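Local coordinates for cyanuric acid amidohydrolase (Azorhizobium caulinodans, PDB 4NQ3), which hydrolyses cyanuric acid, opening its s-triazine ring to give carboxybiuret, which loses carbon dioxide spontaneously to yield biuret, at residues Asn44-Asp49 with Lys182-Ser187. Numbering follows the deposited sequence.
Sequences NGCVND and KSMGLS. With BR8 (barbituric acid), chain C.
Met-184, present as selenomethionine, reaches from helix 180-199 to Cys-46 and Val-47 in the loop between strand 34-41 and helix 51-67 and carries nearly all of the contact. Met-184 CE lies 3.3 Å from Val-47 CG2 and 3.5 Å from Cys-46 CB, so the methyl group sits against both side chains. Met-184 SE lies over the peptide, 3.5 Å from Cys-46 C. The side chain leaves the helix nearly extended, then bends at its last torsion (chi3 -94°), which turns CE along the loop. Val-47 offers the branch beside its backbone N, CG2. No hydrogen bond joins the segments; the contact is small and buried, made of apolar side-chain packing and of selenium and methyl against the backbone.

Polar bonds within the loop hold the surface that Met-184 meets. Asn-44 OD1 accepts from the backbone N of Cys-46 at 2.8 Å, an Asx turn, with the donor above the carbonyl plane. Asn-44 ND2 donates to Asn-48 OD1 at 3.0 Å in a nearly straight bond (173°). Asp-49 OD2 takes the backbone N of Gly-45 at 2.7 Å on its anti side, with the N-H tilted out of the carboxylate plane, tying Asp-49 back to the segment's start. At the subunit interface, Ser-305 of a neighbouring subunit hydrogen-bonds to Val-47 N through OG and to Asn-48 OD1 through its backbone N.

Gly-45, with positive phi, places its O 3.3 Å from C2 of barbituric acid, while Cys-46 O accepts a hydrogen bond from the substrate-binding Arg-52. Met-184 also lies close to Arg-188 and Ser-227, two further substrate-binding residues. The contact thus joins what are assigned as the first and second of three repeating units beside the threefold-symmetric active site of a cyclic amide hydrolase.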
ATOM      1  N   ASN A  44      -6.493   5.672  -6.359  1.00 23.80           N
ATOM      2  CA  ASN A  44      -5.173   5.096  -6.619  1.00 23.56           C
ATOM      3  C   ASN A  44      -4.884   4.941  -8.094  1.00 30.57           C
ATOM      4  O   ASN A  44      -3.772   4.550  -8.475  1.00 44.12           O
ATOM      5  CB  ASN A  44      -4.990   3.754  -5.893  1.00 24.44           C
ATOM      6  CG  ASN A  44      -5.972   2.689  -6.324  1.00 31.60           C
ATOM      7  OD1 ASN A  44      -6.621   2.789  -7.362  1.00 32.20           O
ATOM      8  ND2 ASN A  44      -6.070   1.637  -5.521  1.00 31.19           N
ATOM      9  N   GLY A  45      -5.879   5.262  -8.919  1.00 27.51           N
ATOM     10  CA  GLY A  45      -5.744   5.192 -10.358  1.00 21.00           C
ATOM     11  C   GLY A  45      -5.683   3.779 -10.917  1.00 23.54           C
ATOM     12  O   GLY A  45      -5.342   3.593 -12.076  1.00 30.43           O
ATOM     13  N   CYS A  46      -6.013   2.769 -10.124  1.00 21.24           N
ATOM     14  CA  CYS A  46      -5.920   1.412 -10.639  1.00 21.44           C
ATOM     15  C   CYS A  46      -7.287   0.737 -10.676  1.00 33.57           C
ATOM     16  O   CYS A  46      -8.271   1.353 -11.125  1.00 29.32           O
ATOM     17  CB  CYS A  46      -4.912   0.606  -9.826  1.00 36.28           C
ATOM     18  SG  CYS A  46      -3.232   1.378  -9.901  1.00 33.99           S
ATOM     19  N   VAL A  47      -7.390  -0.514 -10.247  1.00 27.34           N
ATOM     20  CA  VAL A  47      -8.662  -1.182 -10.473  1.00 19.87           C
ATOM     21  C   VAL A  47      -9.727  -0.684  -9.513  1.00 23.73           C
ATOM     22  O   VAL A  47     -10.783  -0.219  -9.945  1.00 27.09           O
ATOM     23  CB  VAL A  47      -8.564  -2.696 -10.355  1.00 32.40           C
ATOM     24  CG1 VAL A  47      -9.960  -3.282 -10.482  1.00 19.67           C
ATOM     25  CG2 VAL A  47      -7.655  -3.258 -11.436  1.00 21.12           C
ATOM     26  N   ASN A  48      -9.457  -0.807  -8.214  1.00 20.03           N
ATOM     27  CA  ASN A  48     -10.387  -0.400  -7.155  1.00 19.76           C
ATOM     28  C   ASN A  48     -10.230   1.059  -6.780  1.00 23.59           C
ATOM     29  O   ASN A  48      -9.895   1.397  -5.650  1.00 29.41           O
ATOM     30  CB  ASN A  48     -10.173  -1.267  -5.929  1.00 20.86           C
ATOM     31  CG  ASN A  48      -8.745  -1.165  -5.383  1.00 31.14           C
ATOM     32  OD1 ASN A  48      -7.805  -0.778  -6.094  1.00 31.19           O
ATOM     33  ND2 ASN A  48      -8.570  -1.576  -4.143  1.00 32.23           N
ATOM     34  N   ASP A  49     -10.458   1.922  -7.754  1.00 18.80           N
ATOM     35  CA  ASP A  49     -10.436   3.343  -7.562  1.00 18.62           C
ATOM     36  C   ASP A  49     -11.846   3.833  -7.777  1.00 19.12           C
ATOM     37  O   ASP A  49     -12.320   3.864  -8.903  1.00 22.90           O
ATOM     38  CB  ASP A  49      -9.458   4.003  -8.531  1.00 18.75           C
ATOM     39  CG  ASP A  49      -9.429   5.537  -8.409  1.00 40.82           C
ATOM     40  OD1 ASP A  49     -10.391   6.164  -7.859  1.00 35.74           O
ATOM     41  OD2 ASP A  49      -8.419   6.119  -8.880  1.00 33.05           O
ATOM     42  N   LYS A 182      -3.693  -6.148 -15.224  1.00 31.96           N
ATOM     43  CA  LYS A 182      -3.206  -6.343 -16.585  1.00 29.61           C
ATOM     44  C   LYS A 182      -4.275  -5.896 -17.597  1.00 32.06           C
ATOM     45  O   LYS A 182      -3.966  -5.306 -18.636  1.00 28.95           O
ATOM     46  CB  LYS A 182      -2.793  -7.796 -16.785  1.00 31.36           C
ATOM     47  CG  LYS A 182      -2.428  -8.194 -18.203  1.00 43.11           C
ATOM     48  CD  LYS A 182      -1.092  -7.625 -18.665  1.00 50.55           C
ATOM     49  CE  LYS A 182      -0.588  -8.341 -19.937  1.00 57.39           C
ATOM     50  NZ  LYS A 182       0.657  -7.730 -20.532  1.00 61.38           N
ATOM     51  N   SER A 183      -5.542  -6.149 -17.278  1.00 17.62           N
ATOM     52  CA  SER A 183      -6.608  -5.780 -18.199  1.00 25.09           C
ATOM     53  C   SER A 183      -6.607  -4.268 -18.477  1.00 27.83           C
ATOM     54  O   SER A 183      -7.002  -3.834 -19.572  1.00 31.14           O
ATOM     55  CB  SER A 183      -7.977  -6.215 -17.673  1.00 25.62           C
ATOM     56  OG  SER A 183      -8.416  -5.384 -16.622  1.00 26.09           O
HETATM   57  N   MSE A 184      -6.151  -3.471 -17.509  1.00 23.58           N
HETATM   58  CA  MSE A 184      -6.089  -2.018 -17.704  1.00 24.25           C
HETATM   59  C   MSE A 184      -5.038  -1.687 -18.754  1.00 27.91           C
HETATM   60  O   MSE A 184      -5.229  -0.786 -19.588  1.00 30.09           O
HETATM   61  CB  MSE A 184      -5.770  -1.286 -16.403  1.00 18.13           C
HETATM   62  CG  MSE A 184      -6.816  -1.441 -15.346  1.00 19.92           C
HETATM   63 SE   MSE A 184      -6.503  -0.153 -13.927  0.67 26.98          SE
HETATM   64  CE  MSE A 184      -5.455  -1.216 -12.709  1.00 73.11           C
ATOM     65  N   GLY A 185      -3.920  -2.409 -18.709  1.00 21.86           N
ATOM     66  CA  GLY A 185      -2.887  -2.180 -19.694  1.00 21.59           C
ATOM     67  C   GLY A 185      -3.365  -2.590 -21.086  1.00 20.19           C
ATOM     68  O   GLY A 185      -3.159  -1.846 -22.055  1.00 16.56           O
ATOM     69  N   LEU A 186      -4.017  -3.755 -21.186  1.00 15.95           N
ATOM     70  CA  LEU A 186      -4.501  -4.256 -22.471  1.00 16.34           C
ATOM     71  C   LEU A 186      -5.526  -3.274 -23.032  1.00 26.70           C
ATOM     72  O   LEU A 186      -5.526  -2.940 -24.226  1.00 29.39           O
ATOM     73  CB  LEU A 186      -5.118  -5.662 -22.328  1.00 14.94           C
ATOM     74  CG  LEU A 186      -4.059  -6.743 -22.074  1.00 17.38           C
ATOM     75  CD1 LEU A 186      -4.612  -8.091 -21.755  1.00 15.73           C
ATOM     76  CD2 LEU A 186      -3.197  -6.801 -23.257  1.00 15.22           C
ATOM     77  N   SER A 187      -6.414  -2.807 -22.165  1.00 23.72           N
ATOM     78  CA  SER A 187      -7.445  -1.909 -22.633  1.00 21.32           C
ATOM     79  C   SER A 187      -6.835  -0.581 -23.109  1.00 27.96           C
ATOM     80  O   SER A 187      -7.242  -0.053 -24.155  1.00 23.43           O
ATOM     81  CB  SER A 187      -8.497  -1.674 -21.559  1.00 17.95           C
ATOM     82  OG  SER A 187      -9.473  -0.787 -22.082  1.00 22.04           O
TER
HETATM   83  N1  BR8 C 401      -6.611   4.962 -15.009  1.00 21.67           N
HETATM   84  C2  BR8 C 401      -6.588   5.935 -14.071  1.00 23.39           C
HETATM   85  O2  BR8 C 401      -7.550   6.046 -13.336  1.00 22.38           O
HETATM   86  N3  BR8 C 401      -5.504   6.757 -13.951  1.00 31.64           N
HETATM   87  C4  BR8 C 401      -4.369   6.626 -14.792  1.00 29.46           C
HETATM   88  O4  BR8 C 401      -3.411   7.379 -14.649  1.00 35.02           O
HETATM   89  C5  BR8 C 401      -4.287   5.594 -15.919  1.00 22.87           C
HETATM   90  C6  BR8 C 401      -5.562   4.762 -15.902  1.00 18.61           C
HETATM   91  O8  BR8 C 401      -5.688   3.863 -16.702  1.00 24.37           O